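Local atomic coordinates of nucleoside diphosphate kinase (Aquifex aeolicus, PDB entry 3ZTP), a protein that catalyses transfer of the gamma phosphate of ATP to nucleoside diphosphates, probably through a phosphorylated enzyme intermediate. Residues Lys22-Phe27 and Asn104-Phe110; Leu7-Asp13 and Lys116-Ser122; Arg26-Phe32 and Arg85-Ile90; Ile34-Phe40 and Val72-Glu78. All blocks are in the same frame, centred on the assembly; numbering follows the deposited sequence. Where two conformers were deposited one is given.

Interaction 1: Lys22-Phe27 and Asn104-Phe110; sequences KILDRF and NSIRAQF
Arg26 runs along Ile106 and ends on the backbone of Asn104. Its CB and CG lie against CD1 of Ile106, with CG 3.9 Å from that methyl. CG is anti to the backbone N (chi1 174°), and a bend at chi2 (60°) sends the rest of the chain on to Asn104. NE is taken by Glu30. NH1 donates to Asn104 O at 2.7 Å, approaching nearly along the C=O axis and within the guanidinium plane. NH2 adds a weak bond to the same oxygen. Asn104 ND2 lies over one guanidinium face, the two planes 13° apart; as a second donor it makes no bond to NH1. With an alanine for this arginine, Asn104 O would probably lose both donors and Ile106 CD1 the chain lying against it.

Ile23 CG1 meets Phe110 CD2 at 3.8 Å, and Ile106 CG2 sits 4.1 Å from Ile23 CG1. Lys22 CB touches Phe110 CZ at 3.8 Å, while its NZ leaves to pair with Asp25 of the second subunit.

The contact joins helix 20-29 to helix 106-110, which probably belongs to the Kpn loop as in relatives. It is an apolar interface with one polar grip, which fixes the residue just before N-cap Ser105.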
# COMPACT_ATOMS: atom_id res chain seq x y z
N LYS A 22 8.53 13.77 18.11
CA LYS A 22 8.19 14.05 19.49
C LYS A 22 6.79 13.54 19.83
O LYS A 22 6.54 13.00 20.91
CB LYS A 22 8.28 15.54 19.78
CG LYS A 22 9.69 16.10 19.68
CD LYS A 22 9.73 17.55 20.12
CE LYS A 22 11.15 18.16 20.07
NZ LYS A 22 11.60 18.38 18.68
N ILE A 23 5.86 13.67 18.89
CA ILE A 23 4.50 13.20 19.12
C ILE A 23 4.47 11.67 19.21
O ILE A 23 3.86 11.11 20.12
CB ILE A 23 3.57 13.74 18.04
CG1 ILE A 23 3.42 15.25 18.22
CG2 ILE A 23 2.22 13.05 18.11
CD1 ILE A 23 2.69 15.94 17.08
N LEU A 24 5.12 10.98 18.27
CA LEU A 24 5.16 9.53 18.35
C LEU A 24 5.83 9.06 19.63
O LEU A 24 5.36 8.13 20.28
CB LEU A 24 5.85 8.92 17.12
CG LEU A 24 5.10 9.13 15.81
CD1 LEU A 24 5.90 8.55 14.67
CD2 LEU A 24 3.69 8.50 15.84
N ASP A 25 6.94 9.71 20.01
CA ASP A 25 7.66 9.37 21.23
C ASP A 25 6.71 9.43 22.42
O ASP A 25 6.70 8.55 23.29
CB ASP A 25 8.85 10.31 21.44
CG ASP A 25 9.67 9.93 22.65
OD1 ASP A 25 10.00 8.77 22.82
OD2 ASP A 25 9.96 10.83 23.46
N ARG A 26 5.90 10.49 22.50
CA ARG A 26 5.01 10.62 23.62
C ARG A 26 4.07 9.42 23.74
O ARG A 26 3.86 8.87 24.82
CB ARG A 26 4.19 11.91 23.50
CG ARG A 26 3.12 12.07 24.58
CD ARG A 26 3.73 12.11 26.02
NE ARG A 26 2.71 12.58 26.95
CZ ARG A 26 2.33 13.85 27.03
NH1 ARG A 26 2.98 14.78 26.35
NH2 ARG A 26 1.35 14.17 27.84
N PHE A 27 3.46 9.01 22.63
CA PHE A 27 2.52 7.90 22.71
C PHE A 27 3.21 6.59 23.06
O PHE A 27 2.66 5.78 23.76
CB PHE A 27 1.68 7.79 21.43
CG PHE A 27 0.69 8.90 21.30
CD1 PHE A 27 -0.37 8.97 22.18
CD2 PHE A 27 0.84 9.89 20.37
CE1 PHE A 27 -1.29 10.01 22.11
CE2 PHE A 27 -0.07 10.91 20.28
CZ PHE A 27 -1.13 10.97 21.15
N ASN A 104 1.29 20.02 29.07
CA ASN A 104 2.10 19.02 28.40
C ASN A 104 1.29 18.16 27.44
O ASN A 104 1.78 17.15 26.96
CB ASN A 104 2.84 18.12 29.41
CG ASN A 104 4.02 17.40 28.81
OD1 ASN A 104 4.69 17.92 27.92
ND2 ASN A 104 4.20 16.15 29.20
N SER A 105 0.06 18.55 27.15
CA SER A 105 -0.71 17.84 26.14
C SER A 105 -0.16 18.09 24.76
O SER A 105 0.52 19.08 24.50
CB SER A 105 -2.17 18.22 26.22
OG SER A 105 -2.41 19.57 25.87
N ILE A 106 -0.47 17.20 23.83
CA ILE A 106 0.04 17.36 22.47
C ILE A 106 -0.41 18.71 21.90
O ILE A 106 0.38 19.41 21.27
CB ILE A 106 -0.41 16.20 21.55
CG1 ILE A 106 0.07 14.83 22.05
CG2 ILE A 106 0.03 16.47 20.13
CD1 ILE A 106 1.54 14.72 22.19
N ARG A 107 -1.68 19.07 22.08
CA ARG A 107 -2.19 20.31 21.49
C ARG A 107 -1.60 21.53 22.17
O ARG A 107 -1.32 22.54 21.52
CB ARG A 107 -3.72 20.34 21.46
CG ARG A 107 -4.24 19.31 20.47
CD ARG A 107 -5.70 19.17 20.46
NE ARG A 107 -6.16 18.37 19.35
CZ ARG A 107 -7.30 17.70 19.36
NH1 ARG A 107 -8.05 17.67 20.44
NH2 ARG A 107 -7.70 17.04 18.29
N ALA A 108 -1.36 21.46 23.47
CA ALA A 108 -0.69 22.56 24.15
C ALA A 108 0.72 22.73 23.62
O ALA A 108 1.18 23.87 23.44
CB ALA A 108 -0.68 22.34 25.64
N GLN A 109 1.42 21.63 23.41
CA GLN A 109 2.82 21.69 23.00
C GLN A 109 3.02 22.08 21.56
O GLN A 109 3.96 22.80 21.23
CB GLN A 109 3.48 20.33 23.25
CG GLN A 109 3.62 20.05 24.74
CD GLN A 109 4.79 20.80 25.35
OE1 GLN A 109 4.65 21.53 26.37
NE2 GLN A 109 5.97 20.61 24.76
N PHE A 110 2.12 21.61 20.68
CA PHE A 110 2.36 21.70 19.23
C PHE A 110 1.22 22.33 18.44
O PHE A 110 1.38 22.59 17.25
CB PHE A 110 2.68 20.30 18.66
CG PHE A 110 3.84 19.64 19.33
CD1 PHE A 110 5.10 20.21 19.26
CD2 PHE A 110 3.66 18.51 20.07
CE1 PHE A 110 6.19 19.61 19.91
CE2 PHE A 110 4.74 17.91 20.74
CZ PHE A 110 6.00 18.48 20.65

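Interaction 2: Leu7-Asp13 and Lys116-Ser122; sequences LIIVKPD and KNAIHAS. With SO4 (sulfate ion), chain D.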
# COMPACT_ATOMS: atom_id res chain seq x y z
N LEU A 7 -7.18 5.70 16.22
CA LEU A 7 -6.39 6.28 15.13
C LEU A 7 -5.95 7.68 15.52
O LEU A 7 -6.79 8.48 15.95
CB LEU A 7 -7.22 6.36 13.86
CG LEU A 7 -6.39 6.84 12.65
CD1 LEU A 7 -5.58 5.72 12.03
CD2 LEU A 7 -7.24 7.55 11.60
N ILE A 8 -4.67 7.99 15.33
CA ILE A 8 -4.22 9.38 15.34
C ILE A 8 -3.75 9.79 13.96
O ILE A 8 -3.25 8.98 13.17
CB ILE A 8 -3.11 9.67 16.38
CG1 ILE A 8 -1.87 8.80 16.15
CG2 ILE A 8 -3.66 9.50 17.78
CD1 ILE A 8 -0.62 9.29 16.88
N ILE A 9 -3.94 11.08 13.66
CA ILE A 9 -3.32 11.67 12.46
C ILE A 9 -2.58 12.92 12.89
O ILE A 9 -3.19 13.82 13.49
CB ILE A 9 -4.34 12.05 11.37
CG1 ILE A 9 -5.19 10.83 11.02
CG2 ILE A 9 -3.58 12.54 10.15
CD1 ILE A 9 -6.31 11.15 10.02
N VAL A 10 -1.29 12.98 12.58
CA VAL A 10 -0.49 14.18 12.80
C VAL A 10 -0.74 15.10 11.62
O VAL A 10 -0.50 14.71 10.46
CB VAL A 10 0.99 13.84 12.97
CG1 VAL A 10 1.85 15.09 13.14
CG2 VAL A 10 1.16 12.89 14.15
N LYS A 11 -1.29 16.27 11.90
CA LYS A 11 -1.82 17.16 10.87
C LYS A 11 -0.70 18.00 10.26
O LYS A 11 0.43 18.06 10.76
CB LYS A 11 -2.91 18.05 11.47
CG LYS A 11 -4.06 17.30 12.08
CD LYS A 11 -5.16 18.24 12.58
CE LYS A 11 -6.42 17.52 13.00
NZ LYS A 11 -7.43 18.42 13.59
N PRO A 12 -0.99 18.66 9.13
CA PRO A 12 0.10 19.34 8.44
C PRO A 12 0.78 20.46 9.24
O PRO A 12 1.95 20.76 8.98
CB PRO A 12 -0.57 19.87 7.15
CG PRO A 12 -1.67 18.93 6.92
CD PRO A 12 -2.21 18.61 8.30
N ASP A 13 0.06 21.09 10.16
CA ASP A 13 0.69 22.10 11.01
C ASP A 13 1.82 21.51 11.85
O ASP A 13 2.91 22.07 11.91
CB ASP A 13 -0.32 22.85 11.87
CG ASP A 13 -1.16 21.93 12.76
OD1 ASP A 13 -1.44 20.77 12.39
OD2 ASP A 13 -1.55 22.40 13.85
N LYS A 116 -5.90 24.55 13.49
CA LYS A 116 -4.56 24.01 13.36
C LYS A 116 -4.12 23.56 14.73
O LYS A 116 -3.43 24.29 15.47
CB LYS A 116 -3.59 25.04 12.76
CG LYS A 116 -3.96 25.37 11.31
CD LYS A 116 -2.92 26.25 10.65
CE LYS A 116 -3.21 26.39 9.16
NZ LYS A 116 -2.00 26.76 8.38
N ASN A 117 -4.57 22.36 15.09
CA ASN A 117 -4.40 21.85 16.44
C ASN A 117 -3.62 20.55 16.49
O ASN A 117 -3.87 19.70 17.35
CB ASN A 117 -5.75 21.70 17.16
CG ASN A 117 -6.65 20.68 16.53
OD1 ASN A 117 -6.34 20.11 15.50
ND2 ASN A 117 -7.80 20.47 17.15
N ALA A 118 -2.68 20.41 15.56
CA ALA A 118 -1.61 19.41 15.58
C ALA A 118 -2.00 17.99 15.27
O ALA A 118 -1.22 17.28 14.63
CB ALA A 118 -0.81 19.45 16.90
N ILE A 119 -3.13 17.53 15.77
CA ILE A 119 -3.41 16.10 15.79
C ILE A 119 -4.91 15.85 15.85
O ILE A 119 -5.67 16.60 16.44
CB ILE A 119 -2.67 15.42 17.00
CG1 ILE A 119 -2.75 13.90 16.96
CG2 ILE A 119 -3.18 15.99 18.35
CD1 ILE A 119 -1.74 13.24 17.88
N HIS A 120 -5.30 14.77 15.17
CA HIS A 120 -6.62 14.18 15.22
C HIS A 120 -6.54 12.88 16.02
O HIS A 120 -5.58 12.12 15.85
CB HIS A 120 -7.07 13.79 13.80
CG HIS A 120 -8.28 12.91 13.78
ND1 HIS A 120 -9.55 13.42 13.77
CD2 HIS A 120 -8.40 11.57 13.82
CE1 HIS A 120 -10.42 12.42 13.79
NE2 HIS A 120 -9.75 11.29 13.82
N ALA A 121 -7.54 12.58 16.84
CA ALA A 121 -7.71 11.24 17.39
C ALA A 121 -9.16 10.82 17.32
O ALA A 121 -10.06 11.66 17.46
CB ALA A 121 -7.22 11.16 18.83
N SER A 122 -9.39 9.54 17.12
CA SER A 122 -10.76 9.02 17.11
C SER A 122 -11.50 9.35 18.41
O SER A 122 -10.92 9.34 19.49
CB SER A 122 -10.73 7.49 16.95
OG SER A 122 -9.94 7.10 15.84
S SO4 D . -10.07 16.58 13.85
O1 SO4 D . -9.30 16.76 15.08
O2 SO4 D . -11.13 15.60 14.09
O3 SO4 D . -10.74 17.81 13.44
O4 SO4 D . -9.20 16.18 12.78
O HOH W 1 -9.86 18.82 15.62
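The active-site edge of the antiparallel, ferredoxin-like sheet is formed here, where strand 3-10 pairs with strand 119-121. Ile9 and His120 are a hydrogen-bonded pair: His120 N reaches Ile9 O, and Ile9 N reaches His120 O. Their side chains share one face of the sheet, Ile8, Val10, Ile119 and Ala121 the other. Lys11 N continues the pairing to Ala118 O.

Lys11, predicted to bind ATP, extends beyond CG over the backbone of Ala118 and Ile119. Its NZ donates to Asn117 OD1 at 2.8 Å, in the amide plane and on a lone pair. NZ also makes weak bonds to O1 (2.9 Å) and O4 (3.0 Å) of a bound sulfate. A methionine in its place would probably leave Asn117 OD1 and the sulfate without this shared donor.

The sulfate, also held by Tyr51, is consistent with a phosphate position beside His120, the predicted phosphohistidine. His120 NE2 is hydrogen-bonded to Glu131, which also bonds Ser122 OG. Asp13 OD2 takes Ala118 N at 2.9 Å through its syn lone pair, bracing the turn before the strand. His120 ND1 donates to sulfate O2 at 2.7 Å, at the ring edge.

Interaction 3: Arg26-Phe32 and Arg85-Ile90; sequences RFIQEGF and RVREII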
# COMPACT_ATOMS: atom_id res chain seq x y z
N ARG A 26 5.90 10.49 22.50
CA ARG A 26 5.01 10.62 23.62
C ARG A 26 4.07 9.42 23.74
O ARG A 26 3.86 8.87 24.82
CB ARG A 26 4.19 11.91 23.50
CG ARG A 26 3.12 12.07 24.58
CD ARG A 26 3.73 12.11 26.02
NE ARG A 26 2.71 12.58 26.95
CZ ARG A 26 2.33 13.85 27.03
NH1 ARG A 26 2.98 14.78 26.35
NH2 ARG A 26 1.35 14.17 27.84
N PHE A 27 3.46 9.01 22.63
CA PHE A 27 2.52 7.90 22.71
C PHE A 27 3.21 6.59 23.06
O PHE A 27 2.66 5.78 23.76
CB PHE A 27 1.68 7.79 21.43
CG PHE A 27 0.69 8.90 21.30
CD1 PHE A 27 -0.37 8.97 22.18
CD2 PHE A 27 0.84 9.89 20.37
CE1 PHE A 27 -1.29 10.01 22.11
CE2 PHE A 27 -0.07 10.91 20.28
CZ PHE A 27 -1.13 10.97 21.15
N ILE A 28 4.43 6.40 22.56
CA ILE A 28 5.22 5.23 22.94
C ILE A 28 5.48 5.24 24.45
O ILE A 28 5.29 4.23 25.15
CB ILE A 28 6.54 5.19 22.14
CG1 ILE A 28 6.22 4.91 20.66
CG2 ILE A 28 7.47 4.12 22.71
CD1 ILE A 28 7.38 5.27 19.73
N GLN A 29 5.91 6.40 24.98
CA GLN A 29 6.23 6.48 26.40
C GLN A 29 5.01 6.37 27.30
O GLN A 29 5.11 5.94 28.46
CB GLN A 29 7.01 7.75 26.71
CG GLN A 29 8.35 7.86 25.95
CD GLN A 29 9.10 6.55 25.86
OE1 GLN A 29 9.18 5.76 26.79
NE2 GLN A 29 9.66 6.31 24.68
N GLU A 30 3.84 6.72 26.78
CA GLU A 30 2.59 6.54 27.51
C GLU A 30 2.11 5.09 27.48
O GLU A 30 1.10 4.76 28.11
CB GLU A 30 1.53 7.47 26.94
CG GLU A 30 1.84 8.96 27.19
CD GLU A 30 1.40 9.47 28.54
OE1 GLU A 30 0.89 8.69 29.37
OE2 GLU A 30 1.57 10.69 28.78
N GLY A 31 2.83 4.21 26.79
CA GLY A 31 2.57 2.77 26.89
C GLY A 31 1.76 2.18 25.74
O GLY A 31 1.31 1.04 25.85
N PHE A 32 1.56 2.94 24.67
CA PHE A 32 0.79 2.42 23.54
C PHE A 32 1.68 1.68 22.57
O PHE A 32 2.85 2.03 22.34
CB PHE A 32 0.05 3.56 22.82
CG PHE A 32 -0.95 4.19 23.70
CD1 PHE A 32 -2.12 3.50 24.00
CD2 PHE A 32 -0.69 5.38 24.36
CE1 PHE A 32 -3.04 4.01 24.87
CE2 PHE A 32 -1.62 5.90 25.24
CZ PHE A 32 -2.79 5.21 25.50
N ARG A 85 -7.71 7.53 26.75
CA ARG A 85 -6.40 7.96 27.22
C ARG A 85 -5.71 8.81 26.17
O ARG A 85 -5.07 9.81 26.49
CB ARG A 85 -5.53 6.77 27.61
CG ARG A 85 -5.90 6.13 28.93
CD ARG A 85 -5.15 4.80 29.18
NE ARG A 85 -3.70 5.00 29.23
CZ ARG A 85 -2.80 4.10 28.84
NH1 ARG A 85 -3.16 2.91 28.37
NH2 ARG A 85 -1.51 4.38 28.93
N VAL A 86 -5.82 8.44 24.90
CA VAL A 86 -5.23 9.23 23.83
C VAL A 86 -5.89 10.62 23.77
O VAL A 86 -5.18 11.63 23.60
CB VAL A 86 -5.27 8.47 22.49
CG1 VAL A 86 -4.97 9.37 21.28
CG2 VAL A 86 -4.27 7.31 22.54
N ARG A 87 -7.19 10.70 23.99
CA ARG A 87 -7.83 12.03 24.00
C ARG A 87 -7.39 12.89 25.19
O ARG A 87 -7.33 14.13 25.07
CB ARG A 87 -9.34 11.89 23.90
CG ARG A 87 -9.79 11.41 22.52
CD ARG A 87 -11.28 11.11 22.46
NE ARG A 87 -12.07 12.31 22.70
CZ ARG A 87 -12.43 12.76 23.91
NH1 ARG A 87 -12.06 12.11 25.00
NH2 ARG A 87 -13.15 13.86 24.02
N GLU A 88 -7.03 12.26 26.30
CA GLU A 88 -6.50 12.99 27.46
C GLU A 88 -5.08 13.49 27.19
O GLU A 88 -4.67 14.56 27.63
CB GLU A 88 -6.48 12.06 28.68
CG GLU A 88 -7.86 11.81 29.28
CD GLU A 88 -7.85 10.76 30.38
OE1 GLU A 88 -6.81 10.12 30.61
OE2 GLU A 88 -8.91 10.59 31.02
N ILE A 89 -4.30 12.69 26.49
CA ILE A 89 -2.95 13.07 26.13
C ILE A 89 -2.92 14.21 25.12
O ILE A 89 -2.05 15.07 25.18
CB ILE A 89 -2.19 11.84 25.61
CG1 ILE A 89 -1.93 10.84 26.74
CG2 ILE A 89 -0.86 12.22 24.94
CD1 ILE A 89 -1.68 9.42 26.27
N ILE A 90 -3.87 14.22 24.17
CA ILE A 90 -3.81 15.27 23.16
C ILE A 90 -4.37 16.58 23.67
O ILE A 90 -3.90 17.64 23.23
CB ILE A 90 -4.44 14.87 21.81
CG1 ILE A 90 -5.95 14.78 21.91
CG2 ILE A 90 -3.83 13.55 21.32
CD1 ILE A 90 -6.62 14.35 20.64
O HOH W 2 -0.92 6.89 29.66
O HOH W 3 -0.76 1.06 27.98
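Ile89 is wedged among Phe27, Glu30 and Phe32, and the apolar contacts gather round it. Its CG2 meets Phe27 CE1 at 3.6 Å and also lies over one face of the Arg26 guanidinium. CG1 is anti to the carbonyl carbon (chi1 -70°), and the extended chi2 (158°) carries CD1 to Glu30 CG and to the edge of the Phe32 ring, 3.7 Å from CE2.

Flat groups form a second set. Val86 CG2 makes a CH-pi contact over the Phe32 ring, 4.1 Å from its centroid. The same ring presents its CZ to the face of the Arg85 guanidinium. Phe32 CZ sits over the centre, 3.5 Å from Arg85 CZ, with the two planes 28° apart.

Polar links lie outside this packing. Within 26-32, Arg26 NE forms a straight salt bridge to the anti lone pair of Glu30 OE2 at 2.9 Å. Across the contact, one water joins Glu30 OE1 to Arg85 NH2, another Gly31 O to Arg85 NH1. NH1 also bonds to Glu80 O.

Gly31, with positive phi, closes helix 20-29 in a Schellman motif and leads the chain into Phe32. Helix 20-29 with the turn after it and helix 82-90 thus pack through apolar groups, while charged groups at the outer edge are linked across the contact by water.

Interaction 4: Ile34-Phe40 and Val72-Glu78; sequences IKALKMF and VVAAVLE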
# COMPACT_ATOMS: atom_id res chain seq x y z
N ILE A 34 2.28 0.93 18.75
CA ILE A 34 1.98 1.40 17.40
C ILE A 34 1.79 0.16 16.53
O ILE A 34 2.72 -0.62 16.33
CB ILE A 34 3.07 2.30 16.82
CG1 ILE A 34 3.22 3.54 17.70
CG2 ILE A 34 2.74 2.68 15.40
CD1 ILE A 34 4.40 4.44 17.34
N LYS A 35 0.56 -0.03 16.05
CA LYS A 35 0.19 -1.20 15.24
C LYS A 35 0.22 -0.94 13.74
O LYS A 35 0.19 -1.88 12.94
CB LYS A 35 -1.19 -1.70 15.64
CG LYS A 35 -1.31 -2.16 17.09
CD LYS A 35 -0.45 -3.33 17.38
CE LYS A 35 -0.84 -4.51 16.50
NZ LYS A 35 -0.04 -5.74 16.83
N ALA A 36 0.20 0.32 13.35
CA ALA A 36 0.30 0.68 11.94
C ALA A 36 0.76 2.13 11.88
O ALA A 36 0.50 2.92 12.81
CB ALA A 36 -1.04 0.51 11.21
N LEU A 37 1.46 2.48 10.82
CA LEU A 37 2.03 3.82 10.69
C LEU A 37 2.30 4.08 9.25
O LEU A 37 2.92 3.26 8.59
CB LEU A 37 3.35 3.90 11.49
CG LEU A 37 4.08 5.23 11.48
CD1 LEU A 37 3.39 6.24 12.30
CD2 LEU A 37 5.49 5.04 12.00
N LYS A 38 1.90 5.23 8.75
CA LYS A 38 2.39 5.65 7.45
C LYS A 38 2.12 7.10 7.19
O LYS A 38 1.25 7.73 7.79
CB LYS A 38 1.77 4.81 6.33
CG LYS A 38 0.34 5.20 6.00
CD LYS A 38 -0.31 4.17 5.07
CE LYS A 38 -1.81 4.36 4.99
NZ LYS A 38 -2.38 3.29 4.11
N MET A 39 2.92 7.62 6.28
CA MET A 39 2.80 8.96 5.71
C MET A 39 2.06 8.86 4.39
O MET A 39 2.38 8.00 3.57
CB MET A 39 4.18 9.56 5.49
CG MET A 39 4.14 10.91 4.84
SD MET A 39 5.78 11.66 4.74
CE MET A 39 6.09 11.95 6.43
N PHE A 40 1.07 9.72 4.18
CA PHE A 40 0.30 9.73 2.96
C PHE A 40 -0.23 11.14 2.76
O PHE A 40 -0.03 12.01 3.61
CB PHE A 40 -0.85 8.69 3.02
CG PHE A 40 -1.89 9.01 4.02
CD1 PHE A 40 -1.68 8.73 5.36
CD2 PHE A 40 -3.07 9.67 3.65
CE1 PHE A 40 -2.63 9.08 6.32
CE2 PHE A 40 -4.03 9.99 4.62
CZ PHE A 40 -3.79 9.70 5.94
N VAL A 72 0.39 13.96 5.73
CA VAL A 72 0.10 13.69 7.12
C VAL A 72 0.64 12.33 7.47
O VAL A 72 1.03 11.56 6.59
CB VAL A 72 -1.42 13.75 7.43
CG1 VAL A 72 -1.97 15.16 7.21
CG2 VAL A 72 -2.22 12.79 6.56
N VAL A 73 0.69 12.04 8.76
CA VAL A 73 1.08 10.71 9.22
C VAL A 73 0.01 10.18 10.13
O VAL A 73 -0.38 10.82 11.11
CB VAL A 73 2.42 10.74 9.97
CG1 VAL A 73 2.68 9.41 10.67
CG2 VAL A 73 3.55 11.07 8.99
N ALA A 74 -0.48 8.99 9.84
CA ALA A 74 -1.44 8.31 10.70
C ALA A 74 -0.80 7.12 11.40
O ALA A 74 0.14 6.50 10.87
CB ALA A 74 -2.65 7.83 9.87
N ALA A 75 -1.32 6.81 12.60
CA ALA A 75 -0.89 5.65 13.36
C ALA A 75 -2.07 5.02 14.05
O ALA A 75 -3.00 5.73 14.46
CB ALA A 75 0.14 6.04 14.41
N VAL A 76 -2.06 3.70 14.14
CA VAL A 76 -3.00 3.01 14.98
C VAL A 76 -2.29 2.75 16.31
O VAL A 76 -1.20 2.17 16.33
CB VAL A 76 -3.44 1.67 14.36
CG1 VAL A 76 -4.34 0.90 15.33
CG2 VAL A 76 -4.15 1.91 13.04
N LEU A 77 -2.91 3.18 17.39
CA LEU A 77 -2.39 3.00 18.74
C LEU A 77 -3.26 2.01 19.47
O LEU A 77 -4.48 2.12 19.47
CB LEU A 77 -2.40 4.34 19.50
CG LEU A 77 -1.61 5.46 18.85
CD1 LEU A 77 -1.71 6.67 19.73
CD2 LEU A 77 -0.17 5.07 18.62
N GLU A 78 -2.62 1.04 20.13
CA GLU A 78 -3.31 0.01 20.88
C GLU A 78 -2.89 0.00 22.34
O GLU A 78 -1.71 0.08 22.66
CB GLU A 78 -3.01 -1.35 20.24
CG GLU A 78 -3.68 -2.53 20.91
CD GLU A 78 -3.33 -3.83 20.21
OE1 GLU A 78 -3.79 -4.02 19.06
OE2 GLU A 78 -2.56 -4.63 20.77
O HOH W 4 -2.77 -6.57 18.56
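Phe40 and Val72 make the closest side-chain contact between these two antiparallel strands. Val72 CG2 lies over one face of the Phe40 ring, 3.5 Å from CZ, in a CH-pi contact. Phe40 CG stands between its backbone N and carbonyl carbon (chi1 67°), which brings the ring back over the neighbouring strand. Ala74 CB touches the ring edge at CE1, 3.8 Å away. On the other face of the sheet, Leu37 CD1 fits between Val73 CG1 (3.6 Å) and Ala75 CB (3.9 Å). The Met39 chain bends at chi3, and CE meets Val73 CG2. Regular backbone bonds accompany this half: Lys38 and Ala74 bond each other, as do Phe40 and Val72.

The other end is looser. Lys35 and Ala36 both stand opposite Val76, resembling a classic beta bulge: Lys35 N donates to Val76 O, and Val76 N to Ala36 O. Lys35 has a nearly helical psi of -18°, and the buried Ala36 N has no partner in the model. Beyond this irregularity, Lys35 CG rests on Glu78 CB at 3.7 Å. The charged ends stay apart, with NZ 4.7 Å from Glu78 OE1. A water spans them, weakly bound to NZ, while Glu78 OE1 is in a salt bridge with Arg5.

Strand 33-40 is an outermost strand of the chain's sheet, and Leu37 and Met39 make backbone bonds to the second subunit. Leu139 of the third subunit packs on Phe40. The tight end is held by apolar packing and regular bonding; at the other, backbone bonds and Ile34 on Leu77 persist, but the charged tips meet through water.

From the N terminus, strand 3-10 and the start of helix 12-17 open interaction 2. Helix 20-29 then opens interaction 1 and, sharing Arg26 and Phe27, interaction 3. Strand 33-40 opens interaction 4. The loops close in reverse: interaction 4 at strand 72-78, interaction 3 at helix 82-90, interaction 1 at helix 106-110, interaction 2 at strand 119-121. Each is nested in the next, and none cross. Interactions 2 and 4 are continuous in one sheet, through a probable bond from Val10 N to Val73 O. Interactions 1 and 3 tie three helices together beside it. Phe27 touches Ile119 and Leu77, joining helices to sheet, and Arg107 NH2 reaches Ile119 O.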